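Local coordinates for phosphoserine aminotransferase SerC (Cytophaga hutchinsonii ATCC 33406, PDB 3FFR), which probably catalyses the pyridoxal-phosphate-dependent amino-group transfer between glutamate and 3-phosphohydroxypyruvate that yields phosphoserine in serine biosynthesis, at residues A[149-154]-A[294-299]; A[136-139]-A[145-148]; A[110-113]-A[119-122]. All coordinates share one frame; numbering follows the deposited sequence.

Contact 1: A[149-154]-A[294-299]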
# COMPACT_ATOMS: atom_id res chain seq x y z
N VAL A 149 -1.39 19.44 22.03
CA VAL A 149 -2.84 19.23 22.04
C VAL A 149 -3.60 20.46 22.53
O VAL A 149 -4.65 20.81 21.99
CB VAL A 149 -3.22 17.94 22.82
CG1 VAL A 149 -4.73 17.83 23.05
CG2 VAL A 149 -2.71 16.69 22.02
N GLU A 150 -3.04 21.16 23.52
CA GLU A 150 -3.72 22.34 24.06
C GLU A 150 -3.87 23.40 22.98
O GLU A 150 -4.85 24.14 22.94
CB GLU A 150 -3.03 22.91 25.32
CG GLU A 150 -1.61 23.41 25.11
CD GLU A 150 -1.00 23.95 26.40
OE1 GLU A 150 -1.76 24.10 27.39
OE2 GLU A 150 0.21 24.24 26.40
N ASP A 151 -2.89 23.46 22.08
CA ASP A 151 -2.94 24.44 20.97
C ASP A 151 -3.91 23.94 19.88
O ASP A 151 -4.70 24.69 19.30
CB ASP A 151 -1.55 24.71 20.40
CG ASP A 151 -0.64 25.53 21.35
OD1 ASP A 151 -1.11 26.14 22.34
OD2 ASP A 151 0.56 25.56 21.06
N ILE A 152 -3.84 22.64 19.62
CA ILE A 152 -4.76 22.02 18.64
C ILE A 152 -6.22 22.32 19.03
O ILE A 152 -7.09 22.60 18.19
CB ILE A 152 -4.53 20.48 18.56
CG1 ILE A 152 -3.18 20.27 17.84
CG2 ILE A 152 -5.71 19.75 17.81
CD1 ILE A 152 -2.74 18.91 17.56
N ASN A 153 -6.46 22.24 20.33
CA ASN A 153 -7.80 22.38 20.88
C ASN A 153 -8.41 23.75 20.70
O ASN A 153 -9.61 23.93 20.91
CB ASN A 153 -7.84 22.02 22.38
CG ASN A 153 -7.73 20.52 22.62
OD1 ASN A 153 -7.87 19.72 21.70
ND2 ASN A 153 -7.51 20.14 23.88
N THR A 154 -7.59 24.72 20.31
CA THR A 154 -8.07 26.09 20.15
C THR A 154 -8.74 26.31 18.82
O THR A 154 -9.41 27.32 18.61
CB THR A 154 -6.95 27.14 20.25
OG1 THR A 154 -6.03 27.01 19.17
CG2 THR A 154 -6.24 27.06 21.59
N ASP A 294 11.56 27.72 20.81
CA ASP A 294 10.47 27.68 21.81
C ASP A 294 10.34 26.28 22.38
O ASP A 294 9.88 25.33 21.71
CB ASP A 294 9.15 28.20 21.21
CG ASP A 294 8.01 28.26 22.22
OD1 ASP A 294 8.09 27.62 23.28
OD2 ASP A 294 6.99 28.91 21.91
N ALA A 295 10.78 26.14 23.63
CA ALA A 295 10.82 24.83 24.28
C ALA A 295 9.49 24.12 24.31
O ALA A 295 9.44 22.89 24.23
CB ALA A 295 11.43 24.93 25.73
N LYS A 296 8.41 24.89 24.38
CA LYS A 296 7.07 24.28 24.45
C LYS A 296 6.74 23.58 23.17
O LYS A 296 5.94 22.65 23.15
CB LYS A 296 5.95 25.30 24.76
CG LYS A 296 4.53 24.75 24.44
CD LYS A 296 3.42 25.82 24.54
CE LYS A 296 2.06 25.41 23.94
NZ LYS A 296 1.01 26.51 24.16
N LEU A 297 7.37 24.01 22.09
CA LEU A 297 7.03 23.47 20.77
C LEU A 297 8.02 22.46 20.21
O LEU A 297 7.93 22.05 19.05
CB LEU A 297 6.81 24.63 19.78
CG LEU A 297 5.76 25.67 20.18
CD1 LEU A 297 5.65 26.77 19.11
CD2 LEU A 297 4.41 25.02 20.51
N ARG A 298 8.95 22.05 21.04
CA ARG A 298 9.93 21.06 20.62
C ARG A 298 9.31 19.67 20.68
O ARG A 298 8.66 19.30 21.68
CB ARG A 298 11.15 21.11 21.52
CG ARG A 298 11.95 22.38 21.39
CD ARG A 298 13.08 22.40 22.39
NE ARG A 298 13.67 23.74 22.43
CZ ARG A 298 14.40 24.20 23.43
NH1 ARG A 298 14.60 23.44 24.48
NH2 ARG A 298 14.86 25.44 23.40
N SER A 299 9.52 18.91 19.62
CA SER A 299 8.98 17.55 19.54
C SER A 299 9.57 16.61 20.56
O SER A 299 10.78 16.62 20.79
CB SER A 299 9.22 16.95 18.15
OG SER A 299 8.75 15.60 18.08
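Lys-296 reaches across to Glu-150 and Asp-151 in a three-residue salt-bridge network that joins the short helix 149-152 to the 3-10 turn 295-297, between strands 288-290 and 302-307. From CB the lysine runs fully extended: CG lies anti to the backbone N (chi1 163°) and the later torsions stay near 180°, which carries the amine to the helix. CD is the first atom to approach an acid, 4.0 Å from Glu-150 OE2. CE then sits between the two carboxylates, 3.3 Å from Asp-151 OD2. In the conformer described, one of two modelled, NZ bonds Asp-151 OD1 at 2.8 Å, on the syn side of that oxygen and 22° out of the carboxylate plane. Its bonds to Asp-151 OD2 and to Glu-150 OE2 are weak. With an alanine for Asp-151, the ammonium would probably keep only the weak bond to Glu-150 across this contact, its tip freer to swing. Glu-150 OE2 is also weakly bonded to a polyethylene glycol molecule, probably from the crystallisation liquor. The turn carrying the lysine is closed by an Asx turn, Lys-296 N to Asp-294 OD1 at 3.0 Å. Beside the ion pair, Leu-297 CD2 lies 3.9 Å from Asp-151 OD2.

Contact 2: A[136-139]-A[145-148]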
# COMPACT_ATOMS: atom_id res chain seq x y z
N LEU A 136 -3.98 20.42 10.44
CA LEU A 136 -2.98 20.69 11.44
C LEU A 136 -1.97 19.58 11.45
O LEU A 136 -2.31 18.43 11.18
CB LEU A 136 -3.64 20.76 12.83
CG LEU A 136 -4.77 21.80 12.95
CD1 LEU A 136 -5.44 21.75 14.35
CD2 LEU A 136 -4.28 23.21 12.58
N THR A 137 -0.74 19.92 11.77
CA THR A 137 0.32 18.90 11.84
C THR A 137 0.84 18.85 13.26
O THR A 137 1.50 19.80 13.74
CB THR A 137 1.41 19.20 10.84
OG1 THR A 137 0.87 19.09 9.51
CG2 THR A 137 2.58 18.24 11.01
N HIS A 138 0.53 17.77 13.96
CA HIS A 138 0.94 17.67 15.37
C HIS A 138 2.46 17.65 15.50
O HIS A 138 3.05 18.21 16.44
CB HIS A 138 0.34 16.45 16.10
CG HIS A 138 0.95 16.26 17.45
ND1 HIS A 138 2.03 15.42 17.66
CD2 HIS A 138 0.78 16.96 18.59
CE1 HIS A 138 2.43 15.55 18.91
NE2 HIS A 138 1.69 16.49 19.49
N ASN A 139 3.10 16.98 14.55
CA ASN A 139 4.56 16.81 14.57
C ASN A 139 5.17 16.99 13.19
O ASN A 139 5.02 16.12 12.31
CB ASN A 139 4.94 15.45 15.18
CG ASN A 139 6.36 15.45 15.75
OD1 ASN A 139 6.67 16.20 16.71
ND2 ASN A 139 7.23 14.64 15.17
N VAL A 145 9.23 20.50 15.10
CA VAL A 145 8.25 21.33 15.79
C VAL A 145 6.91 20.63 15.94
O VAL A 145 6.36 20.06 14.99
CB VAL A 145 8.00 22.68 15.06
CG1 VAL A 145 6.86 23.54 15.78
CG2 VAL A 145 9.33 23.52 14.96
N SER A 146 6.39 20.67 17.16
CA SER A 146 5.05 20.14 17.45
C SER A 146 4.05 21.24 17.68
O SER A 146 4.39 22.38 17.98
CB SER A 146 5.06 19.25 18.70
OG SER A 146 5.91 18.11 18.58
N MSE A 147 2.80 20.87 17.48
CA MSE A 147 1.63 21.68 17.88
C MSE A 147 0.95 20.90 19.01
O MSE A 147 0.19 19.96 18.75
CB MSE A 147 0.63 21.91 16.77
CG MSE A 147 -0.47 22.82 17.24
SE MSE A 147 -1.84 23.18 15.92
CE MSE A 147 -1.03 24.75 15.04
N PRO A 148 1.25 21.25 20.27
CA PRO A 148 0.68 20.50 21.39
C PRO A 148 -0.84 20.47 21.39
O PRO A 148 -1.48 21.33 20.82
CB PRO A 148 1.19 21.26 22.59
CG PRO A 148 2.48 21.81 22.16
CD PRO A 148 2.23 22.26 20.74
O HOH W 1 4.17 21.40 13.98
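A two-stranded antiparallel hairpin, 139-140 with 145-146, grows from the end of strand 133-137, and its base brings His-138 and Asn-139 against Ser-146 and selenomethionine Met-147. Asn-139 and Ser-146 form a non-hydrogen-bonded pair with CA atoms 4.4 Å apart, and their side chains lie on the same face. There Ser-146 OG donates to Asn-139 OD1 at 2.8 Å, in the carbonyl plane with a C=O...O angle of 149°. The same OD1 also accepts from Ser-299 OG, while Asn-139 ND2 donates to Ser-170 and Thr-302, so both ends of the buried amide are engaged and its rotation is fixed.

The backbone bond next to this pair runs from Met-147 N to His-138 O, 2.9 Å long. Ser-146 CA touches the same oxygen at 3.0 Å, a CA-H...O contact. Strand 133-137 belongs to the seven-stranded mixed sheet of the large domain, characteristic of fold-type I pyridoxal-phosphate enzymes; here the chain leaves that sheet for the hairpin. One water donates to both Thr-137 O and Val-145 O, linking the two backbones.

On the Leu-136 side the contact is apolar. Met-147 CG is anti to the backbone N (chi1 -176°), sending the extended chain back along strand 133-137 to bring SE 4.1 Å from Leu-136 CD2; the bend at chi3 then turns the terminal CE. Cys-89 and Ile-152 adjoin both side chains. The His-138 ring carbon CD2 approaches Met-147 O obliquely at 3.1 Å; that carbonyl is buried without a hydrogen-bond partner in the model, whereas the imidazole ND1 is bonded to Ser-171 OG.

Contact 3: A[110-113]-A[119-122]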
# COMPACT_ATOMS: atom_id res chain seq x y z
N TYR A 110 -6.22 27.97 1.91
CA TYR A 110 -5.66 29.02 2.76
C TYR A 110 -4.45 28.45 3.45
O TYR A 110 -4.43 27.28 3.82
CB TYR A 110 -6.65 29.47 3.83
CG TYR A 110 -7.93 30.10 3.32
CD1 TYR A 110 -7.92 31.40 2.81
CD2 TYR A 110 -9.16 29.47 3.43
CE1 TYR A 110 -9.07 32.01 2.36
CE2 TYR A 110 -10.32 30.07 2.99
CZ TYR A 110 -10.27 31.34 2.47
OH TYR A 110 -11.44 31.94 2.04
N LYS A 111 -3.46 29.30 3.64
CA LYS A 111 -2.25 28.92 4.32
C LYS A 111 -1.89 29.87 5.45
O LYS A 111 -1.80 31.09 5.23
CB LYS A 111 -1.08 28.87 3.32
CG LYS A 111 0.22 28.56 3.95
CD LYS A 111 1.34 28.26 2.96
CE LYS A 111 1.51 29.36 1.91
NZ LYS A 111 2.85 29.25 1.26
N GLU A 112 -1.77 29.31 6.64
CA GLU A 112 -1.24 30.01 7.81
C GLU A 112 0.18 29.48 7.94
O GLU A 112 0.40 28.29 8.24
CB GLU A 112 -2.04 29.70 9.07
CG GLU A 112 -1.58 30.45 10.29
CD GLU A 112 -1.93 31.92 10.27
OE1 GLU A 112 -2.89 32.31 9.57
OE2 GLU A 112 -1.27 32.68 10.99
N GLU A 113 1.16 30.35 7.74
CA GLU A 113 2.57 29.87 7.69
C GLU A 113 3.47 30.36 8.77
O GLU A 113 3.35 31.49 9.23
CB GLU A 113 3.18 30.25 6.31
CG GLU A 113 4.52 29.59 6.03
CD GLU A 113 4.93 29.60 4.56
OE1 GLU A 113 4.24 30.21 3.73
OE2 GLU A 113 5.96 28.98 4.23
N GLY A 119 6.94 27.39 15.22
CA GLY A 119 5.59 26.89 15.37
C GLY A 119 4.56 27.99 15.39
O GLY A 119 4.83 29.14 14.97
N PHE A 120 3.39 27.65 15.90
CA PHE A 120 2.22 28.52 15.90
C PHE A 120 1.74 28.96 17.27
O PHE A 120 1.87 28.23 18.27
CB PHE A 120 1.06 27.79 15.18
CG PHE A 120 1.36 27.52 13.74
CD1 PHE A 120 1.20 28.50 12.78
CD2 PHE A 120 1.87 26.29 13.34
CE1 PHE A 120 1.51 28.24 11.45
CE2 PHE A 120 2.19 26.05 12.03
CZ PHE A 120 2.00 27.02 11.09
N TYR A 121 1.15 30.15 17.27
CA TYR A 121 0.60 30.80 18.49
C TYR A 121 -0.86 31.11 18.17
O TYR A 121 -1.18 32.09 17.52
CB TYR A 121 1.43 32.05 18.89
CG TYR A 121 2.85 31.61 19.10
CD1 TYR A 121 3.26 31.07 20.31
CD2 TYR A 121 3.75 31.60 18.05
CE1 TYR A 121 4.55 30.59 20.48
CE2 TYR A 121 5.07 31.10 18.22
CZ TYR A 121 5.45 30.60 19.43
OH TYR A 121 6.73 30.11 19.61
N PRO A 122 -1.75 30.21 18.61
CA PRO A 122 -3.14 30.26 18.18
C PRO A 122 -3.89 31.53 18.46
O PRO A 122 -4.83 31.84 17.76
CB PRO A 122 -3.79 29.11 18.97
CG PRO A 122 -2.72 28.16 19.20
CD PRO A 122 -1.46 28.96 19.35
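The Phe-120 ring reaches the end of strand 108-113 with its CE1 and CZ atoms, and the close part of the contact is made by these two. CE1 comes within 3.4 Å of Glu-112 O, and CZ lies 3.5 Å from the same oxygen. The carbonyl approaches the ring obliquely. CE1 also lies 3.9 Å from Glu-113 C, so the ring touches two successive carbonyl groups of the strand. With chi1 at -63°, CG of Phe-120 stands beside the backbone N and anti to the carbonyl carbon, and the ring spans the gap to a strand whose nearest CA, that of Glu-113, is still 8.3 Å from the CA of Phe-120.

Strand 108-113 is the outermost strand of the seven-stranded mixed sheet within this chain, running parallel to strand 85-90. The segment 119-122 belongs to the connection from this edge strand to strand 133-137, on the other flank of strand 85-90. Phe-120 is buried, its ring also touching Cys-89 of strand 85-90 and Met-147, which ties the connection to the sheet by apolar packing; no hydrogen bond joins the two segments.

Toward solvent the contact is looser. The aliphatic CG of Glu-112 is 4.0 Å from CE1, and the two side chains run alongside and past one another, pointing opposite ways. A bend at chi2 (72°) turns the carboxylate aside, its plane 59° from that of the ring. Glu-113 is exposed and its CB points away from Phe-120; its OE1 instead receives Lys-111 NZ at 3.0 Å, a salt bridge along the strand in which the amine sits above the carboxylate plane.

Contact 2 is wholly buried, whereas contacts 1 and 3 are only partly so and lie farther from the chain centre. Most buried polar groups discussed in contact 2 are met by directed bonds, Met-147 O excepted; contact 1 pairs charges near the surface, and contact 3 relies on a ring packed against backbone. Contacts 2 and 3 both reach the seven-stranded sheet and meet where Met-147 CE touches Phe-120 CD2. The segment 294-299 continues the hydrogen-bonded network of contact 2, since Leu-297 O probably accepts from Ser-146 N. It also meets 119-122, through a probable hydrogen bond between Tyr-121 OH and Asp-294 OD2. Helix 149-152 follows strand 145-146 after Met-147 and the N-cap residue Pro-148.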